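Local coordinates for SidF, inhibitor of growth family, member 3 (Legionella pneumophila subsp. pneumophila, PDB 4FYE), which is a Legionella phosphoinositide phosphatase that probably removes the 3-phosphate from phosphatidylinositol trisphosphate, at residues A[285-290]-A[377-382]; A[324-329]-A[347-352]; A[451-456]-A[475-480]; A[580-583]-A[587-590]; A[623-628]-A[653-658]. The protein carries 1 engineered substitution. All coordinates share one frame; numbering follows the deposited sequence.

Interaction 1: A[285-290]-A[377-382]; sequences YKKLAI and FEYVRQ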
# COMPACT_ATOMS: atom_id res chain seq x y z
N TYR A 285 9.38 28.85 4.13
CA TYR A 285 8.56 28.95 2.93
C TYR A 285 8.55 27.60 2.24
O TYR A 285 7.50 26.97 2.12
CB TYR A 285 9.08 30.02 1.95
CG TYR A 285 9.00 31.45 2.42
CD1 TYR A 285 7.84 31.97 2.99
CD2 TYR A 285 10.09 32.32 2.23
CE1 TYR A 285 7.78 33.30 3.40
CE2 TYR A 285 10.05 33.66 2.64
CZ TYR A 285 8.89 34.14 3.23
OH TYR A 285 8.82 35.46 3.63
N LYS A 286 9.72 27.16 1.82
CA LYS A 286 9.86 25.87 1.19
C LYS A 286 9.12 24.76 1.94
O LYS A 286 8.55 23.89 1.30
CB LYS A 286 11.32 25.49 1.02
CG LYS A 286 11.54 24.09 0.47
CD LYS A 286 11.43 24.05 -1.05
CE LYS A 286 12.78 24.29 -1.71
NZ LYS A 286 13.67 23.13 -1.47
N LYS A 287 9.09 24.83 3.27
CA LYS A 287 8.38 23.83 4.08
C LYS A 287 6.88 23.96 3.90
O LYS A 287 6.15 22.96 3.81
CB LYS A 287 8.73 23.94 5.56
CG LYS A 287 10.05 23.32 5.90
CD LYS A 287 10.27 23.34 7.39
CE LYS A 287 11.67 22.84 7.70
NZ LYS A 287 12.15 23.44 8.97
N LEU A 288 6.40 25.19 3.86
CA LEU A 288 4.96 25.36 3.66
C LEU A 288 4.56 24.90 2.26
O LEU A 288 3.51 24.31 2.09
CB LEU A 288 4.52 26.78 3.94
CG LEU A 288 3.28 27.03 4.80
CD1 LEU A 288 2.57 28.25 4.25
CD2 LEU A 288 2.33 25.85 4.89
N ALA A 289 5.42 25.12 1.28
CA ALA A 289 5.21 24.60 -0.05
C ALA A 289 5.01 23.06 -0.02
O ALA A 289 4.06 22.50 -0.64
CB ALA A 289 6.39 24.99 -0.91
N ILE A 290 5.88 22.41 0.74
CA ILE A 290 5.89 20.96 0.90
C ILE A 290 4.62 20.49 1.59
O ILE A 290 4.01 19.50 1.15
CB ILE A 290 7.15 20.47 1.64
CG1 ILE A 290 8.36 20.64 0.73
CG2 ILE A 290 7.00 18.99 2.01
CD1 ILE A 290 9.72 20.69 1.43
N PHE A 377 5.11 11.67 8.95
CA PHE A 377 4.03 11.41 9.88
C PHE A 377 3.21 12.67 9.97
O PHE A 377 2.02 12.68 9.67
CB PHE A 377 4.54 10.95 11.26
CG PHE A 377 3.53 11.12 12.36
CD1 PHE A 377 2.40 10.31 12.40
CD2 PHE A 377 3.68 12.10 13.31
CE1 PHE A 377 1.46 10.45 13.40
CE2 PHE A 377 2.72 12.27 14.32
CZ PHE A 377 1.60 11.44 14.37
N GLU A 378 3.87 13.75 10.34
CA GLU A 378 3.17 14.97 10.70
C GLU A 378 2.36 15.64 9.58
O GLU A 378 1.21 15.99 9.80
CB GLU A 378 4.09 15.94 11.39
CG GLU A 378 3.75 16.04 12.86
CD GLU A 378 4.78 16.82 13.66
OE1 GLU A 378 5.03 18.03 13.37
OE2 GLU A 378 5.33 16.22 14.62
N TYR A 379 2.92 15.74 8.37
CA TYR A 379 2.23 16.42 7.28
C TYR A 379 1.05 15.64 6.75
O TYR A 379 0.06 16.22 6.28
CB TYR A 379 3.19 16.66 6.14
CG TYR A 379 4.25 17.70 6.41
CD1 TYR A 379 4.52 18.13 7.70
CD2 TYR A 379 4.96 18.27 5.37
CE1 TYR A 379 5.47 19.10 7.96
CE2 TYR A 379 5.95 19.19 5.64
CZ TYR A 379 6.17 19.60 6.93
OH TYR A 379 7.07 20.53 7.19
N VAL A 380 1.15 14.32 6.79
CA VAL A 380 0.17 13.50 6.14
C VAL A 380 -0.99 13.44 7.10
O VAL A 380 -2.14 13.70 6.72
CB VAL A 380 0.73 12.10 5.77
CG1 VAL A 380 -0.39 11.12 5.51
CG2 VAL A 380 1.69 12.15 4.58
N ARG A 381 -0.68 13.18 8.37
CA ARG A 381 -1.71 13.18 9.40
C ARG A 381 -2.50 14.51 9.49
O ARG A 381 -3.70 14.52 9.67
CB ARG A 381 -1.11 12.71 10.73
CG ARG A 381 -1.45 13.52 11.96
CD ARG A 381 -2.77 13.13 12.55
NE ARG A 381 -3.57 14.32 12.87
CZ ARG A 381 -3.15 15.59 12.91
NH1 ARG A 381 -1.89 15.93 12.66
NH2 ARG A 381 -4.02 16.54 13.20
N GLN A 382 -1.85 15.63 9.25
CA GLN A 382 -2.52 16.93 9.28
C GLN A 382 -3.42 17.14 8.05
O GLN A 382 -4.58 17.61 8.17
CB GLN A 382 -1.44 18.00 9.42
CG GLN A 382 -1.83 19.42 9.07
CD GLN A 382 -0.76 20.44 9.46
OE1 GLN A 382 -1.10 21.59 9.81
NE2 GLN A 382 0.53 20.04 9.43
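Ile290 and Tyr379 form the tight part of this contact. The CG2 branch of Ile290 sits at the edge of the Tyr379 ring, close to its plane. Its nearest ring atom is CE2, with Ile290 CG2 to Tyr379 CE2 at 3.8 Å. The same methyl is 4.0 Å from Tyr379 CD2, so it covers one side of the ring rim. Chi1 of Ile290 (-71°) turns CG2 away from the backbone N and sends it to the ring edge. Both residues are buried.

This is a buried helix-helix packing contact, in which one tyrosine bridges helices 284-311 and 373-387. Within the two segments the nearest CA atoms, those of Ile290 and Tyr379, are 8.6 Å apart, and the tyrosine side chain spans the gap. Met274 also touches Tyr379, and Phe279 touches Ile290. Arg381 of helix 373-387 forms a salt bridge with Glu543 of the long helix 522-583.

The looser side lies at the ring's outer end. Tyr379 OH is 4.1 Å from Lys287 CB, a van der Waals approach at most. The backbone Lys287 O stands obliquely to the ring, 4.2 Å from Tyr379 CE2. Beyond CG the Lys287 chain is extended and leads its ammonium away. Lys287 is partly exposed.

Interaction 2: A[324-329]-A[347-352]; sequences EEYRPD and VEHNPL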
# COMPACT_ATOMS: atom_id res chain seq x y z
N GLU A 324 -35.82 5.12 -9.62
CA GLU A 324 -36.55 4.64 -10.79
C GLU A 324 -36.78 5.67 -11.89
O GLU A 324 -36.63 5.39 -13.07
CB GLU A 324 -37.89 4.05 -10.36
CG GLU A 324 -38.37 2.89 -11.21
CD GLU A 324 -39.84 2.61 -10.95
OE1 GLU A 324 -40.55 2.13 -11.89
OE2 GLU A 324 -40.30 2.90 -9.81
N GLU A 325 -37.09 6.88 -11.49
CA GLU A 325 -37.58 7.92 -12.40
C GLU A 325 -36.46 8.56 -13.21
O GLU A 325 -36.72 9.46 -14.01
CB GLU A 325 -38.24 8.97 -11.55
CG GLU A 325 -38.02 8.53 -10.10
CD GLU A 325 -37.56 9.59 -9.14
OE1 GLU A 325 -37.14 9.17 -8.08
OE2 GLU A 325 -37.62 10.81 -9.36
N TYR A 326 -35.23 8.13 -12.99
CA TYR A 326 -34.11 8.58 -13.82
C TYR A 326 -33.50 7.46 -14.62
O TYR A 326 -32.55 7.68 -15.36
CB TYR A 326 -33.03 9.24 -13.00
CG TYR A 326 -33.60 10.37 -12.23
CD1 TYR A 326 -34.14 11.47 -12.89
CD2 TYR A 326 -33.64 10.34 -10.84
CE1 TYR A 326 -34.70 12.52 -12.19
CE2 TYR A 326 -34.19 11.38 -10.12
CZ TYR A 326 -34.72 12.46 -10.80
OH TYR A 326 -35.28 13.49 -10.10
N ARG A 327 -34.01 6.25 -14.49
CA ARG A 327 -33.42 5.17 -15.23
C ARG A 327 -33.88 5.29 -16.67
O ARG A 327 -35.05 5.51 -16.92
CB ARG A 327 -33.84 3.83 -14.66
CG ARG A 327 -33.21 3.45 -13.35
CD ARG A 327 -34.07 2.36 -12.73
NE ARG A 327 -33.55 1.94 -11.42
CZ ARG A 327 -34.01 0.92 -10.72
NH1 ARG A 327 -34.99 0.17 -11.18
NH2 ARG A 327 -33.49 0.66 -9.55
N PRO A 328 -32.95 5.18 -17.63
CA PRO A 328 -33.39 5.16 -19.03
C PRO A 328 -34.04 3.82 -19.37
O PRO A 328 -33.60 2.74 -18.90
CB PRO A 328 -32.08 5.32 -19.80
CG PRO A 328 -31.06 4.69 -18.91
CD PRO A 328 -31.49 5.01 -17.51
N ASP A 329 -35.07 3.88 -20.20
CA ASP A 329 -35.78 2.68 -20.63
C ASP A 329 -34.83 1.72 -21.34
O ASP A 329 -34.81 0.53 -21.04
CB ASP A 329 -37.01 3.04 -21.47
CG ASP A 329 -36.86 4.41 -22.15
OD1 ASP A 329 -35.70 4.83 -22.44
OD2 ASP A 329 -37.92 5.06 -22.38
N VAL A 347 -23.51 8.77 -10.13
CA VAL A 347 -22.72 9.81 -9.48
C VAL A 347 -23.57 11.07 -9.30
O VAL A 347 -23.48 11.75 -8.28
CB VAL A 347 -21.45 10.20 -10.30
CG1 VAL A 347 -20.83 11.47 -9.71
CG2 VAL A 347 -20.44 9.07 -10.29
N GLU A 348 -24.44 11.31 -10.27
CA GLU A 348 -25.26 12.50 -10.33
C GLU A 348 -26.32 12.45 -9.21
O GLU A 348 -26.58 13.43 -8.55
CB GLU A 348 -25.82 12.63 -11.75
CG GLU A 348 -26.95 13.62 -12.01
CD GLU A 348 -27.52 13.49 -13.46
OE1 GLU A 348 -28.75 13.71 -13.65
OE2 GLU A 348 -26.75 13.16 -14.41
N HIS A 349 -26.82 11.26 -8.91
CA HIS A 349 -27.84 11.12 -7.88
C HIS A 349 -27.43 10.57 -6.53
O HIS A 349 -28.29 10.39 -5.68
CB HIS A 349 -28.99 10.28 -8.45
CG HIS A 349 -29.56 10.85 -9.73
ND1 HIS A 349 -30.56 11.74 -9.73
CD2 HIS A 349 -29.18 10.70 -11.01
CE1 HIS A 349 -30.84 12.12 -10.97
NE2 HIS A 349 -30.00 11.48 -11.77
N ASN A 350 -26.15 10.25 -6.30
CA ASN A 350 -25.78 9.77 -4.98
C ASN A 350 -24.56 10.48 -4.42
O ASN A 350 -23.54 10.62 -5.12
CB ASN A 350 -25.53 8.23 -5.04
CG ASN A 350 -26.82 7.42 -5.36
OD1 ASN A 350 -27.49 6.94 -4.47
ND2 ASN A 350 -27.13 7.25 -6.60
N PRO A 351 -24.66 10.96 -3.18
CA PRO A 351 -23.52 11.58 -2.46
C PRO A 351 -22.48 10.53 -2.23
O PRO A 351 -22.80 9.41 -1.91
CB PRO A 351 -24.11 12.01 -1.10
CG PRO A 351 -25.63 11.99 -1.29
CD PRO A 351 -25.97 11.38 -2.65
N LEU A 352 -21.23 10.86 -2.44
CA LEU A 352 -20.20 9.86 -2.42
C LEU A 352 -19.41 10.09 -1.19
O LEU A 352 -19.16 11.27 -0.85
CB LEU A 352 -19.27 10.03 -3.58
CG LEU A 352 -19.47 9.05 -4.72
CD1 LEU A 352 -20.86 8.45 -4.78
CD2 LEU A 352 -19.16 9.78 -6.02
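Tyr326 and His349 carry this contact through their rings. They form an offset stack, with ring centroids 4.2 Å apart and planes inclined at 22°. The imidazole does not lie flat over the phenol. Its CE1 corner leans in, standing over one face of the tyrosine and shifted toward the rim. His349 CE1 is 3.3 Å from Tyr326 CD2. It is 3.5 Å from both Tyr326 CG and Tyr326 CE2, so it sits over that side of the ring. His349 ND1 follows at 3.6 Å from Tyr326 CD2. The other nitrogen, His349 NE2, lies nearer the root of the side chain, 3.8 Å from Tyr326 CG. Each CB points toward the opposite segment. With CG anti to the carbonyl carbon in both residues (chi1 -57° in Tyr326, -56° in His349), the rings are carried into the gap between the segments.

In the fold, Tyr326 ends a short 3-10 segment in the loop between helices 315-320 and 335-349. His349 lies at the far end of helix 335-349. The stack therefore joins the entrance loop of that helix to its last turn. The chain then runs on into strand 353-360, and Leu352 already makes backbone hydrogen bonds with Gly409 of strand 402-416.

Polar bonds help to fix the two backbones that carry the rings. Asn350 ND2 donates to the carbonyl oxygens of Lys321 and Tyr346, and Arg327 NE donates to Ile322 O. Tyr326 is exposed and also touches a crystal neighbour, whereas His349 is partly exposed.

Interaction 3: A[451-456]-A[475-480]; sequences DVIRNL and LLKGPD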
# COMPACT_ATOMS: atom_id res chain seq x y z
N ASP A 451 -16.03 2.91 15.88
CA ASP A 451 -16.58 2.39 14.60
C ASP A 451 -16.99 0.96 14.74
O ASP A 451 -17.97 0.53 14.14
CB ASP A 451 -15.57 2.43 13.46
CG ASP A 451 -15.10 3.80 13.13
OD1 ASP A 451 -15.52 4.75 13.82
OD2 ASP A 451 -14.31 3.93 12.20
N VAL A 452 -16.21 0.19 15.48
CA VAL A 452 -16.63 -1.18 15.71
C VAL A 452 -17.88 -1.32 16.61
O VAL A 452 -18.69 -2.20 16.36
CB VAL A 452 -15.48 -2.07 16.17
CG1 VAL A 452 -15.99 -3.36 16.80
CG2 VAL A 452 -14.65 -2.43 14.99
N ILE A 453 -18.03 -0.45 17.61
CA ILE A 453 -19.21 -0.43 18.48
C ILE A 453 -20.45 -0.14 17.61
O ILE A 453 -21.39 -0.94 17.60
CB ILE A 453 -19.08 0.57 19.68
CG1 ILE A 453 -17.87 0.26 20.59
CG2 ILE A 453 -20.35 0.64 20.54
CD1 ILE A 453 -17.79 -1.17 21.08
N ARG A 454 -20.42 0.95 16.84
CA ARG A 454 -21.54 1.36 16.02
C ARG A 454 -21.93 0.24 15.10
O ARG A 454 -23.11 -0.10 14.99
CB ARG A 454 -21.18 2.55 15.16
CG ARG A 454 -20.95 3.82 15.93
CD ARG A 454 -21.00 4.98 14.96
NE ARG A 454 -19.89 5.90 15.17
CZ ARG A 454 -18.92 6.13 14.28
NH1 ARG A 454 -18.92 5.52 13.09
NH2 ARG A 454 -17.96 6.99 14.57
N ASN A 455 -20.93 -0.35 14.47
CA ASN A 455 -21.17 -1.37 13.47
C ASN A 455 -21.62 -2.67 14.11
O ASN A 455 -22.27 -3.49 13.47
CB ASN A 455 -19.90 -1.59 12.63
CG ASN A 455 -20.17 -2.36 11.35
OD1 ASN A 455 -20.26 -3.59 11.35
ND2 ASN A 455 -20.25 -1.64 10.24
N LEU A 456 -21.29 -2.85 15.38
CA LEU A 456 -21.83 -3.98 16.15
C LEU A 456 -23.28 -3.76 16.51
O LEU A 456 -24.09 -4.66 16.32
CB LEU A 456 -21.01 -4.30 17.40
CG LEU A 456 -20.12 -5.57 17.38
CD1 LEU A 456 -19.47 -5.88 16.03
CD2 LEU A 456 -19.07 -5.51 18.49
N LEU A 475 -19.99 -6.87 26.26
CA LEU A 475 -18.64 -6.71 26.77
C LEU A 475 -17.76 -5.77 25.94
O LEU A 475 -16.91 -5.06 26.51
CB LEU A 475 -17.96 -8.07 26.92
CG LEU A 475 -18.66 -9.06 27.89
CD1 LEU A 475 -17.78 -10.29 28.09
CD2 LEU A 475 -18.99 -8.45 29.25
N LEU A 476 -17.96 -5.76 24.63
CA LEU A 476 -17.09 -4.98 23.76
C LEU A 476 -17.44 -3.53 23.78
O LEU A 476 -16.64 -2.69 23.37
CB LEU A 476 -17.12 -5.46 22.32
CG LEU A 476 -16.30 -6.71 22.00
CD1 LEU A 476 -15.89 -6.62 20.54
CD2 LEU A 476 -15.08 -6.86 22.92
N LYS A 477 -18.65 -3.24 24.26
CA LYS A 477 -19.15 -1.88 24.40
C LYS A 477 -18.16 -1.04 25.17
O LYS A 477 -18.14 0.17 25.02
CB LYS A 477 -20.50 -1.88 25.12
CG LYS A 477 -21.70 -1.78 24.20
CD LYS A 477 -21.90 -0.34 23.72
CE LYS A 477 -23.20 -0.17 22.93
NZ LYS A 477 -23.25 1.07 22.11
N GLY A 478 -17.31 -1.70 25.95
CA GLY A 478 -16.33 -1.01 26.78
C GLY A 478 -16.94 -0.19 27.92
O GLY A 478 -18.13 -0.32 28.24
N PRO A 479 -16.14 0.68 28.55
CA PRO A 479 -16.71 1.53 29.58
C PRO A 479 -17.51 2.71 29.00
O PRO A 479 -17.20 3.19 27.93
CB PRO A 479 -15.48 2.01 30.37
CG PRO A 479 -14.31 1.79 29.47
CD PRO A 479 -14.72 0.99 28.27
N ASP A 480 -18.52 3.15 29.74
CA ASP A 480 -19.40 4.24 29.32
C ASP A 480 -18.63 5.55 29.20
O ASP A 480 -18.29 6.20 30.20
CB ASP A 480 -20.56 4.39 30.34
CG ASP A 480 -21.58 5.46 29.95
OD1 ASP A 480 -22.50 5.69 30.79
OD2 ASP A 480 -21.50 6.05 28.83
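Ile453 meets the turn at Leu476 and Lys477 with both of its branches, and it has the most surface buried here. Its CD1 reaches the backbone at the end of the opposite helix, where Ile453 CD1 is 3.0 Å from Leu476 O. That is short for a methyl against a carbonyl oxygen, and Leu476 C is also near, at 3.6 Å from Ile453 CD1. The other branch faces the lysine. Ile453 CG2 lies 3.7 Å from Lys477 CD and 3.3 Å from Lys477 NZ.

Leu476 comes next. Its CD1 meets Leu456 CD2 at 3.9 Å, an apolar contact one helical turn along from Ile453. The two leucine side chains approach each other at a slant. Leu476 also touches Ile568, Cys603 and Thr607, so it faces helices 522-583 and 590-614 as well. Helices 438-458 and 467-476 are consecutive in the chain, and this contact folds the end of the second back onto the last turns of the first. Gly478, the first residue to leave helical geometry, has a positive phi of 67° and turns the chain away toward helix 482-514.

Lys477 makes the outer, exposed edge. Its chain is bent at chi2 (-78°), which brings CD, CE and NZ over Ile453 CG2. The ammonium is not held by this hydrocarbon: its salt bridge is to Asp457, further along helix 438-458. Thus the lysine spans the isoleucine on its way to the acid. On the other side of helix 438-458, Asp451 pairs with Arg413 and hydrogen-bonds to Tyr640.

Interaction 4: A[580-583]-A[587-590]; sequences SPVI and ETDP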
# COMPACT_ATOMS: atom_id res chain seq x y z
N SER A 580 -19.18 -21.61 14.25
CA SER A 580 -18.41 -22.40 13.30
C SER A 580 -19.28 -23.47 12.67
O SER A 580 -19.44 -23.46 11.44
CB SER A 580 -17.18 -23.01 13.96
OG SER A 580 -16.55 -23.90 13.06
N PRO A 581 -19.88 -24.36 13.51
CA PRO A 581 -20.59 -25.54 13.01
C PRO A 581 -21.76 -25.14 12.12
O PRO A 581 -22.11 -25.92 11.22
CB PRO A 581 -21.09 -26.22 14.30
CG PRO A 581 -21.27 -25.09 15.27
CD PRO A 581 -20.12 -24.16 14.95
N VAL A 582 -22.34 -23.96 12.36
CA VAL A 582 -23.37 -23.40 11.48
C VAL A 582 -22.73 -22.97 10.18
O VAL A 582 -23.31 -23.14 9.11
CB VAL A 582 -24.15 -22.21 12.10
CG1 VAL A 582 -25.10 -21.59 11.07
CG2 VAL A 582 -24.95 -22.66 13.32
N ILE A 583 -21.54 -22.41 10.26
CA ILE A 583 -20.92 -21.91 9.04
C ILE A 583 -20.63 -23.08 8.08
O ILE A 583 -20.92 -23.02 6.87
CB ILE A 583 -19.67 -21.05 9.37
CG1 ILE A 583 -20.13 -19.70 9.96
CG2 ILE A 583 -18.77 -20.88 8.15
CD1 ILE A 583 -19.03 -18.85 10.55
N GLU A 587 -25.95 -26.41 4.29
CA GLU A 587 -27.24 -25.83 3.91
C GLU A 587 -27.54 -24.38 4.33
O GLU A 587 -28.62 -23.87 4.05
CB GLU A 587 -28.39 -26.78 4.31
CG GLU A 587 -28.65 -27.88 3.28
CD GLU A 587 -29.53 -28.99 3.81
OE1 GLU A 587 -30.71 -29.08 3.38
OE2 GLU A 587 -29.05 -29.77 4.66
N THR A 588 -26.62 -23.67 4.97
CA THR A 588 -26.93 -22.27 5.28
C THR A 588 -26.43 -21.28 4.19
O THR A 588 -25.27 -21.36 3.78
CB THR A 588 -26.56 -21.87 6.74
OG1 THR A 588 -25.48 -22.69 7.24
CG2 THR A 588 -27.79 -22.05 7.64
N ASP A 589 -27.32 -20.38 3.73
CA ASP A 589 -27.09 -19.47 2.55
C ASP A 589 -25.83 -18.57 2.65
O ASP A 589 -25.42 -18.26 3.77
CB ASP A 589 -28.35 -18.62 2.21
CG ASP A 589 -28.68 -17.56 3.27
OD1 ASP A 589 -27.89 -16.60 3.45
OD2 ASP A 589 -29.76 -17.65 3.90
N PRO A 590 -25.25 -18.12 1.50
CA PRO A 590 -23.96 -17.41 1.64
C PRO A 590 -24.05 -16.19 2.55
O PRO A 590 -23.06 -15.85 3.25
CB PRO A 590 -23.61 -17.01 0.19
CG PRO A 590 -24.41 -17.93 -0.67
CD PRO A 590 -25.69 -18.17 0.09
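Thr588 approaches the one flat group that carries this contact, the peptide that follows Val582. No ring takes part. The threonine hydroxyl approaches the carbonyl oxygen from a position tilted out of the peptide plane, toward one face. Thr588 OG1 lies about 1.2 Å out of the peptide plane. The angle at the oxygen, from Val582 C through Val582 O to Thr588 OG1, is about 153°. The hydroxyl donates to the carbonyl, with Thr588 OG1 to Val582 O at 2.9 Å, but the bond is weak.

The Val582 side chain stands beside this bond. Its CG1 is anti to the backbone N (chi1 174°), beside the carbonyl carbon, which leaves it on the hydroxyl's side. The approach is loose, with Val582 CG1 at 4.0 Å from Thr588 OG1, and the two side chains cross at about a right angle. Val582 also touches Leu596 of helix 590-614 and Tyr466.

Val582 belongs to the last turn of helix 522-583, which is kinked at Pro581. The chain then loops round to helix 590-614. Asp589 is the N-cap of that second helix, and its OD1 accepts a hydrogen bond from Thr592 N. The contact thus closes the turn between two consecutive helices. Ser580 is tied elsewhere, to Asp672.

At the C-terminal end of a helix the carbonyl oxygens gather partial negative charge. A hydroxyl donor there would probably be drawn in by that field as well as by the single oxygen. With one weak bond and little apolar contact, these two segments hold each other lightly.

Interaction 5: A[623-628]-A[653-658]; sequences NNFKLQ and GQRLAQ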
# COMPACT_ATOMS: atom_id res chain seq x y z
N ASN A 623 6.30 -9.62 18.08
CA ASN A 623 4.99 -9.08 17.67
C ASN A 623 5.10 -8.04 16.62
O ASN A 623 4.13 -7.37 16.35
CB ASN A 623 4.23 -8.43 18.85
CG ASN A 623 3.93 -9.42 19.92
OD1 ASN A 623 4.02 -9.12 21.11
ND2 ASN A 623 3.62 -10.65 19.50
N ASN A 624 6.28 -7.87 16.07
CA ASN A 624 6.51 -6.81 15.11
C ASN A 624 5.46 -6.46 14.03
O ASN A 624 5.07 -5.29 13.85
CB ASN A 624 7.91 -6.90 14.52
CG ASN A 624 8.43 -5.57 14.02
OD1 ASN A 624 9.40 -5.52 13.21
ND2 ASN A 624 7.84 -4.50 14.48
N PHE A 625 4.93 -7.27 13.19
CA PHE A 625 4.01 -6.27 12.42
C PHE A 625 2.54 -6.39 12.84
O PHE A 625 1.61 -5.99 12.10
CB PHE A 625 4.11 -6.53 10.90
CG PHE A 625 5.42 -6.07 10.26
CD1 PHE A 625 5.39 -5.10 9.24
CD2 PHE A 625 6.66 -6.54 10.69
CE1 PHE A 625 6.54 -4.68 8.60
CE2 PHE A 625 7.84 -6.12 10.06
CZ PHE A 625 7.79 -5.19 9.01
N LYS A 626 2.30 -7.03 13.99
CA LYS A 626 0.97 -7.61 14.29
C LYS A 626 -0.13 -6.53 14.50
O LYS A 626 -1.29 -6.74 14.09
CB LYS A 626 1.01 -8.48 15.53
CG LYS A 626 2.00 -9.61 15.47
CD LYS A 626 1.51 -10.71 16.40
CE LYS A 626 2.55 -11.83 16.47
NZ LYS A 626 2.03 -12.72 17.55
N LEU A 627 0.23 -5.39 15.09
CA LEU A 627 -0.78 -4.46 15.54
C LEU A 627 -1.23 -3.72 14.30
O LEU A 627 -2.44 -3.61 14.06
CB LEU A 627 -0.30 -3.52 16.66
CG LEU A 627 -1.21 -2.33 17.04
CD1 LEU A 627 -2.62 -2.78 17.45
CD2 LEU A 627 -0.55 -1.51 18.15
N GLN A 628 -0.26 -3.33 13.48
CA GLN A 628 -0.50 -2.69 12.19
C GLN A 628 -1.34 -3.60 11.32
O GLN A 628 -2.35 -3.17 10.71
CB GLN A 628 0.85 -2.34 11.57
CG GLN A 628 1.77 -1.46 12.46
CD GLN A 628 2.73 -2.25 13.36
OE1 GLN A 628 2.38 -3.27 13.89
NE2 GLN A 628 3.92 -1.73 13.59
N GLY A 653 6.73 -1.08 3.96
CA GLY A 653 5.30 -1.16 3.56
C GLY A 653 4.95 -2.44 2.85
O GLY A 653 3.88 -3.03 3.08
N GLN A 654 5.85 -2.91 2.00
CA GLN A 654 5.69 -4.24 1.37
C GLN A 654 5.59 -5.39 2.38
O GLN A 654 4.84 -6.37 2.15
CB GLN A 654 6.90 -4.58 0.46
CG GLN A 654 6.95 -3.79 -0.82
CD GLN A 654 5.57 -3.76 -1.45
OE1 GLN A 654 5.08 -4.76 -1.94
NE2 GLN A 654 4.93 -2.61 -1.38
N ARG A 655 6.38 -5.31 3.44
CA ARG A 655 6.33 -6.35 4.43
C ARG A 655 5.00 -6.28 5.24
O ARG A 655 4.45 -7.31 5.63
CB ARG A 655 7.51 -6.30 5.41
CG ARG A 655 8.96 -6.24 4.94
CD ARG A 655 9.60 -7.16 3.86
NE ARG A 655 9.42 -8.55 3.95
CZ ARG A 655 10.35 -9.52 3.81
NH1 ARG A 655 11.63 -9.30 3.61
NH2 ARG A 655 9.95 -10.80 3.88
N LEU A 656 4.49 -5.08 5.51
CA LEU A 656 3.21 -4.99 6.10
C LEU A 656 2.18 -5.58 5.09
O LEU A 656 1.30 -6.38 5.50
CB LEU A 656 2.89 -3.54 6.47
CG LEU A 656 1.51 -3.41 7.09
CD1 LEU A 656 1.28 -4.11 8.47
CD2 LEU A 656 1.23 -1.94 7.12
N ALA A 657 2.27 -5.22 3.79
CA ALA A 657 1.30 -5.79 2.81
C ALA A 657 1.35 -7.32 2.79
O ALA A 657 0.30 -8.00 2.64
CB ALA A 657 1.51 -5.20 1.40
N GLN A 658 2.55 -7.89 3.02
CA GLN A 658 2.75 -9.34 3.04
C GLN A 658 2.02 -9.96 4.23
O GLN A 658 1.40 -11.01 4.13
CB GLN A 658 4.26 -9.68 3.17
CG GLN A 658 4.54 -11.14 3.58
CD GLN A 658 6.07 -11.58 3.68
OE1 GLN A 658 6.36 -12.73 4.11
NE2 GLN A 658 7.00 -10.72 3.34
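Phe625 sets one side of its ring, CD1 to CZ, obliquely against helix 652-668 at Arg655 and Leu656. From CB, which points toward that helix, the side chain leads to CG anti to the carbonyl carbon (chi1 -73°). Phe625 CD1 is 3.8 Å from Leu656 CA, and it also reaches Leu656 CB at 4.0 Å. CE1 reaches one residue back, to Arg655: Phe625 CE1 is 3.7 Å from Arg655 CB and equally far from Leu656 N. At the tip, Phe625 CZ is 3.8 Å from Arg655 CB. Phe719 meets the ring edge-to-face from elsewhere, and Val419 touches it too.

A second contact lies beside it. Leu656 CD1 packs on Gln628 CB at 3.6 Å. The Gln628 chain bends at chi2 and carries its amide away, where NE2 donates to Trp417 O. The Arg655 guanidinium also leaves the contact, for a salt bridge with Asp729 and a cation-pi contact with Phe727.

Strand 641-645, a short loop and helix 652-668 follow in order, and the loop matches the CX5R P-loop of cysteine-type phosphatases. Ser646 probably stands in for the nucleophilic cysteine as the engineered substitution. Arg655 and Leu656 lie within the first two turns of the helix that follows this loop. The contact is apolar and buried, and the polar ends beside it find their partners outside the two segments.

How the interactions relate
Interactions 1 and 5 are buried, interaction 3 is partly buried, and interactions 2 and 4 lie at the surface. The centre of interaction 5 lies about 11 Å from the centre of the chain, while those of 2 and 4 are each about 33 Å from it. None of the five touch each other. Interactions 3 and 4 both involve helices 522-583 and 590-614: these pack on interaction 3, and the end of the first belongs to interaction 4. Interaction 1 also borders helix 522-583, but it lies across the chain's centre from interaction 4. The buried contacts rest on apolar and aromatic packing. Interaction 3 mixes leucine packing with a lysine lying over isoleucine. Interaction 2 relies on a ring stack and interaction 4 on one weak hydrogen bond.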